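Tripartite terminase subunit 3 (Human herpesvirus 5, PDB 3N4P) is the large terminase subunit, represented by its nuclease domain, and probably helps drive viral genomic DNA into empty capsids through the portal. Local coordinates at residues I122-I136 / S157-Y169. Numbering follows the deposited sequence.
Sequences ISVLSLHPYLDELRI and SVQSSTLIRVLFY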
loop_
_atom_site.group_PDB
_atom_site.type_symbol
_atom_site.label_atom_id
_atom_site.label_comp_id
_atom_site.label_asym_id
_atom_site.label_seq_id
_atom_site.Cartn_x
_atom_site.Cartn_y
_atom_site.Cartn_z
ATOM N N ILE B 122 -12.489 -19.387 0.733
ATOM C CA ILE B 122 -13.080 -19.323 2.058
ATOM C C ILE B 122 -12.317 -18.341 2.953
ATOM O O ILE B 122 -12.947 -17.529 3.636
ATOM C CB ILE B 122 -13.184 -20.736 2.661
ATOM C CG1 ILE B 122 -14.125 -21.618 1.813
ATOM C CG2 ILE B 122 -13.627 -20.777 4.208
ATOM C CD1 ILE B 122 -13.675 -23.175 2.000
ATOM N N SER B 123 -10.974 -18.353 2.945
ATOM C CA SER B 123 -10.268 -17.371 3.767
ATOM C C SER B 123 -10.536 -15.951 3.274
ATOM O O SER B 123 -10.655 -15.049 4.082
ATOM C CB SER B 123 -8.765 -17.606 3.770
ATOM O OG SER B 123 -8.535 -18.913 4.300
ATOM N N VAL B 124 -10.560 -15.758 1.958
ATOM C CA VAL B 124 -10.798 -14.464 1.400
ATOM C C VAL B 124 -12.186 -13.974 1.790
ATOM O O VAL B 124 -12.312 -12.800 2.168
ATOM C CB VAL B 124 -10.697 -14.453 -0.097
ATOM C CG1 VAL B 124 -11.249 -13.064 -0.699
ATOM C CG2 VAL B 124 -9.260 -14.646 -0.550
ATOM N N LEU B 125 -13.213 -14.828 1.679
ATOM C CA LEU B 125 -14.565 -14.397 2.006
ATOM C C LEU B 125 -14.628 -13.982 3.470
ATOM O O LEU B 125 -15.195 -12.964 3.808
ATOM C CB LEU B 125 -15.606 -15.542 1.749
ATOM C CG LEU B 125 -15.781 -15.758 0.237
ATOM C CD1 LEU B 125 -16.730 -16.870 0.035
ATOM C CD2 LEU B 125 -16.240 -14.474 -0.517
ATOM N N SER B 126 -14.014 -14.789 4.314
ATOM C CA SER B 126 -13.833 -14.526 5.732
ATOM C C SER B 126 -13.195 -13.167 6.056
ATOM O O SER B 126 -13.634 -12.476 6.985
ATOM C CB SER B 126 -12.884 -15.580 6.250
ATOM O OG SER B 126 -13.122 -15.788 7.604
ATOM N N LEU B 127 -12.140 -12.808 5.329
ATOM C CA LEU B 127 -11.501 -11.511 5.537
ATOM C C LEU B 127 -12.248 -10.274 4.971
ATOM O O LEU B 127 -11.988 -9.161 5.410
ATOM C CB LEU B 127 -10.059 -11.508 5.025
ATOM C CG LEU B 127 -9.132 -12.374 5.859
ATOM C CD1 LEU B 127 -7.871 -12.783 5.020
ATOM C CD2 LEU B 127 -8.780 -11.564 7.063
ATOM N N HIS B 128 -13.192 -10.473 4.052
ATOM C CA HIS B 128 -13.846 -9.354 3.378
ATOM C C HIS B 128 -15.341 -9.572 3.308
ATOM O O HIS B 128 -15.866 -10.055 2.299
ATOM C CB HIS B 128 -13.285 -9.258 1.969
ATOM C CG HIS B 128 -11.793 -9.193 1.915
ATOM N ND1 HIS B 128 -10.999 -10.321 1.874
ATOM C CD2 HIS B 128 -10.949 -8.135 1.885
ATOM C CE1 HIS B 128 -9.728 -9.959 1.823
ATOM N NE2 HIS B 128 -9.672 -8.636 1.834
ATOM N N PRO B 129 -16.045 -9.243 4.396
ATOM C CA PRO B 129 -17.416 -9.728 4.499
ATOM C C PRO B 129 -18.331 -9.063 3.477
ATOM O O PRO B 129 -19.458 -9.555 3.212
ATOM C CB PRO B 129 -17.826 -9.354 5.921
ATOM C CG PRO B 129 -16.825 -8.290 6.388
ATOM C CD PRO B 129 -15.670 -8.267 5.448
ATOM N N TYR B 130 -17.863 -7.944 2.926
ATOM C CA TYR B 130 -18.682 -7.206 1.988
ATOM C C TYR B 130 -18.845 -8.037 0.719
ATOM O O TYR B 130 -19.699 -7.726 -0.081
ATOM C CB TYR B 130 -18.078 -5.814 1.674
ATOM C CG TYR B 130 -16.630 -5.832 1.274
ATOM C CD1 TYR B 130 -15.616 -5.780 2.240
ATOM C CD2 TYR B 130 -16.258 -5.925 -0.056
ATOM C CE1 TYR B 130 -14.297 -5.798 1.888
ATOM C CE2 TYR B 130 -14.906 -6.009 -0.401
ATOM C CZ TYR B 130 -13.944 -5.895 0.566
ATOM O OH TYR B 130 -12.608 -5.936 0.229
ATOM N N LEU B 131 -18.011 -9.080 0.533
ATOM C CA LEU B 131 -18.064 -9.843 -0.692
ATOM C C LEU B 131 -19.292 -10.761 -0.579
ATOM O O LEU B 131 -19.377 -11.539 0.368
ATOM C CB LEU B 131 -16.821 -10.684 -0.813
ATOM C CG LEU B 131 -15.517 -9.958 -1.076
ATOM C CD1 LEU B 131 -14.366 -10.970 -1.247
ATOM C CD2 LEU B 131 -15.549 -8.988 -2.260
ATOM N N ASP B 132 -20.251 -10.623 -1.507
ATOM C CA ASP B 132 -21.509 -11.379 -1.429
ATOM C C ASP B 132 -21.810 -12.348 -2.574
ATOM O O ASP B 132 -22.854 -13.025 -2.532
ATOM C CB ASP B 132 -22.733 -10.455 -1.119
ATOM C CG ASP B 132 -23.223 -9.583 -2.338
ATOM O OD1 ASP B 132 -22.536 -9.426 -3.401
ATOM O OD2 ASP B 132 -24.353 -9.019 -2.193
ATOM N N GLU B 133 -20.887 -12.450 -3.539
ATOM C CA GLU B 133 -20.977 -13.348 -4.708
ATOM C C GLU B 133 -19.605 -13.839 -5.184
ATOM O O GLU B 133 -18.629 -13.117 -5.076
ATOM C CB GLU B 133 -21.639 -12.578 -5.840
ATOM C CG GLU B 133 -21.997 -13.316 -7.148
ATOM C CD GLU B 133 -22.706 -12.351 -8.135
ATOM O OE1 GLU B 133 -22.027 -11.438 -8.730
ATOM O OE2 GLU B 133 -23.950 -12.471 -8.302
ATOM N N LEU B 134 -19.548 -15.053 -5.721
ATOM C CA LEU B 134 -18.352 -15.619 -6.367
ATOM C C LEU B 134 -18.550 -15.927 -7.819
ATOM O O LEU B 134 -19.534 -16.544 -8.164
ATOM C CB LEU B 134 -18.046 -16.979 -5.804
ATOM C CG LEU B 134 -17.085 -17.067 -4.682
ATOM C CD1 LEU B 134 -17.249 -18.544 -4.117
ATOM C CD2 LEU B 134 -15.659 -16.697 -5.217
ATOM N N ARG B 135 -17.578 -15.592 -8.648
ATOM C CA ARG B 135 -17.629 -15.908 -10.046
ATOM C C ARG B 135 -16.343 -16.540 -10.417
ATOM O O ARG B 135 -15.286 -15.923 -10.282
ATOM C CB ARG B 135 -17.805 -14.657 -10.854
ATOM C CG ARG B 135 -19.224 -14.240 -10.928
ATOM C CD ARG B 135 -19.437 -12.893 -11.674
ATOM N NE ARG B 135 -20.843 -12.580 -11.493
ATOM C CZ ARG B 135 -21.756 -12.453 -12.469
ATOM N NH1 ARG B 135 -21.411 -12.488 -13.771
ATOM N NH2 ARG B 135 -23.032 -12.242 -12.124
ATOM N N ILE B 136 -16.428 -17.767 -10.916
ATOM C CA ILE B 136 -15.265 -18.621 -11.045
ATOM C C ILE B 136 -15.134 -19.117 -12.471
ATOM O O ILE B 136 -16.067 -19.641 -13.005
ATOM C CB ILE B 136 -15.401 -19.847 -10.074
ATOM C CG1 ILE B 136 -15.540 -19.347 -8.639
ATOM C CG2 ILE B 136 -14.206 -20.834 -10.190
ATOM C CD1 ILE B 136 -16.003 -20.464 -7.646
ATOM N N SER B 157 -16.770 -27.588 -1.748
ATOM C CA SER B 157 -16.066 -27.105 -0.532
ATOM C C SER B 157 -16.593 -25.745 -0.131
ATOM O O SER B 157 -16.909 -25.517 1.038
ATOM C CB SER B 157 -14.528 -26.994 -0.646
ATOM O OG SER B 157 -13.958 -28.167 -1.167
ATOM N N VAL B 158 -16.751 -24.864 -1.086
ATOM C CA VAL B 158 -17.175 -23.509 -0.767
ATOM C C VAL B 158 -18.481 -23.493 0.003
ATOM O O VAL B 158 -18.517 -23.020 1.160
ATOM C CB VAL B 158 -17.197 -22.597 -2.026
ATOM C CG1 VAL B 158 -17.822 -21.250 -1.687
ATOM C CG2 VAL B 158 -15.789 -22.421 -2.547
ATOM N N GLN B 159 -19.499 -24.115 -0.606
ATOM C CA GLN B 159 -20.847 -24.258 -0.038
ATOM C C GLN B 159 -20.965 -25.042 1.209
ATOM O O GLN B 159 -21.909 -24.802 1.933
ATOM C CB GLN B 159 -21.906 -24.686 -1.088
ATOM C CG GLN B 159 -22.023 -23.432 -2.105
ATOM C CD GLN B 159 -23.148 -23.593 -3.107
ATOM O OE1 GLN B 159 -23.597 -24.704 -3.362
ATOM N NE2 GLN B 159 -23.616 -22.469 -3.668
ATOM N N SER B 160 -20.043 -25.990 1.443
ATOM C CA SER B 160 -19.973 -26.730 2.727
ATOM C C SER B 160 -19.596 -25.767 3.816
ATOM O O SER B 160 -20.088 -25.895 4.928
ATOM C CB SER B 160 -18.852 -27.767 2.750
ATOM O OG SER B 160 -18.936 -28.738 1.723
ATOM N N SER B 161 -18.721 -24.802 3.489
ATOM C CA SER B 161 -18.134 -23.926 4.484
ATOM C C SER B 161 -18.867 -22.632 4.769
ATOM O O SER B 161 -18.767 -22.132 5.868
ATOM C CB SER B 161 -16.667 -23.586 4.124
ATOM O OG SER B 161 -15.832 -24.698 4.467
ATOM N N THR B 162 -19.559 -22.086 3.776
ATOM C CA THR B 162 -20.153 -20.754 3.848
ATOM C C THR B 162 -21.358 -20.602 2.873
ATOM O O THR B 162 -21.447 -21.328 1.853
ATOM C CB THR B 162 -19.070 -19.650 3.587
ATOM O OG1 THR B 162 -19.605 -18.368 3.931
ATOM C CG2 THR B 162 -18.649 -19.616 2.137
ATOM N N LEU B 163 -22.293 -19.706 3.205
ATOM C CA LEU B 163 -23.453 -19.421 2.348
ATOM C C LEU B 163 -23.164 -18.222 1.448
ATOM O O LEU B 163 -23.091 -17.093 1.929
ATOM C CB LEU B 163 -24.657 -19.064 3.199
ATOM C CG LEU B 163 -26.029 -19.000 2.513
ATOM C CD1 LEU B 163 -26.473 -20.412 2.002
ATOM C CD2 LEU B 163 -27.081 -18.416 3.454
ATOM N N ILE B 164 -23.053 -18.455 0.148
ATOM C CA ILE B 164 -22.829 -17.413 -0.805
ATOM C C ILE B 164 -23.291 -17.915 -2.178
ATOM O O ILE B 164 -23.262 -19.100 -2.409
ATOM C CB ILE B 164 -21.312 -17.069 -0.845
ATOM C CG1 ILE B 164 -21.081 -15.844 -1.736
ATOM C CG2 ILE B 164 -20.489 -18.318 -1.279
ATOM C CD1 ILE B 164 -20.005 -14.891 -1.248
ATOM N N ARG B 165 -23.645 -17.037 -3.115
ATOM C CA ARG B 165 -23.985 -17.514 -4.464
ATOM C C ARG B 165 -22.743 -17.724 -5.246
ATOM O O ARG B 165 -21.861 -16.845 -5.293
ATOM C CB ARG B 165 -24.939 -16.584 -5.212
ATOM C CG ARG B 165 -24.883 -15.196 -4.699
ATOM C CD ARG B 165 -26.194 -14.415 -4.832
ATOM N NE ARG B 165 -27.012 -14.732 -6.004
ATOM C CZ ARG B 165 -27.170 -13.953 -7.070
ATOM N NH1 ARG B 165 -26.537 -12.782 -7.159
ATOM N NH2 ARG B 165 -27.976 -14.352 -8.055
ATOM N N VAL B 166 -22.674 -18.887 -5.881
ATOM C CA VAL B 166 -21.527 -19.284 -6.694
ATOM C C VAL B 166 -22.002 -19.381 -8.142
ATOM O O VAL B 166 -23.084 -19.930 -8.397
ATOM C CB VAL B 166 -21.051 -20.672 -6.266
ATOM C CG1 VAL B 166 -19.615 -20.788 -6.452
ATOM C CG2 VAL B 166 -21.335 -20.877 -4.799
ATOM N N LEU B 167 -21.231 -18.837 -9.072
ATOM C CA LEU B 167 -21.525 -18.854 -10.517
ATOM C C LEU B 167 -20.250 -19.294 -11.189
ATOM O O LEU B 167 -19.187 -18.987 -10.709
ATOM C CB LEU B 167 -21.851 -17.465 -11.039
ATOM C CG LEU B 167 -23.229 -16.866 -10.753
ATOM C CD1 LEU B 167 -23.350 -16.232 -9.378
ATOM C CD2 LEU B 167 -23.563 -15.870 -11.810
ATOM N N PHE B 168 -20.351 -20.022 -12.279
ATOM C CA PHE B 168 -19.190 -20.528 -12.960
ATOM C C PHE B 168 -19.281 -20.041 -14.390
ATOM O O PHE B 168 -20.364 -19.751 -14.893
ATOM C CB PHE B 168 -19.097 -22.044 -12.907
ATOM C CG PHE B 168 -18.503 -22.563 -11.645
ATOM C CD1 PHE B 168 -19.292 -22.791 -10.536
ATOM C CD2 PHE B 168 -17.138 -22.815 -11.550
ATOM C CE1 PHE B 168 -18.746 -23.294 -9.342
ATOM C CE2 PHE B 168 -16.578 -23.313 -10.348
ATOM C CZ PHE B 168 -17.382 -23.542 -9.245
ATOM N N TYR B 169 -18.134 -19.870 -15.026
ATOM C CA TYR B 169 -18.133 -19.365 -16.405
ATOM C C TYR B 169 -18.624 -20.580 -17.167
ATOM O O TYR B 169 -18.068 -21.661 -16.958
ATOM C CB TYR B 169 -16.720 -19.060 -16.844
ATOM C CG TYR B 169 -16.653 -18.361 -18.167
ATOM C CD1 TYR B 169 -16.408 -16.977 -18.226
ATOM C CD2 TYR B 169 -16.809 -19.055 -19.366
ATOM C CE1 TYR B 169 -16.349 -16.309 -19.459
ATOM C CE2 TYR B 169 -16.753 -18.374 -20.619
ATOM C CZ TYR B 169 -16.519 -17.023 -20.646
ATOM O OH TYR B 169 -16.456 -16.361 -21.851
#
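Ile122, near the end of helix 109-127, spans the gap to helix 144-161 with its long, branched side chain, CD1 reaching Ser161 CB and OG (3.6 Å to OG). One turn on, Leu125 reaches tip to tip with Ile164, its CD2 3.9 Å from Ile164 CD1. With CG1 anti to the backbone N (chi1 -173°), Ile164 also pushes CD1 against the backbone joining Asp132 to Glu133. Glu133 opens the strand, its extended chain carrying OE2 to 2.8 Å from Arg165 NH1, the flat groups 41° apart. Its OE1, shared with Thr62 OG1, takes Arg135 NE from above the carboxylate plane, so one acid bridges two arginines and probably eases their repulsion. Leu134, Ile136, Val166 and Phe168, all apolar, suit the other face, covered by both helices; Leu134 CD1 meets Val158 CG1 at 3.7 Å. Back on the Glu133 side, Arg135 runs alongside Leu167, whose CD2 lies over one guanidinium face, toward the rim; NH1 bonds Ala273 O. Ile136 CG2 presses to 3.4 Å from Phe168 CE2. Backbone bonds, beginning with Leu134 N to Arg165 O (3.0 Å, 169°), zip the strands in parallel. Joined through helix 144-161, they form a beta-alpha-beta crossover of the RNase H-like nuclease fold, strand 133-138 leading into magnesium ligand Glu139.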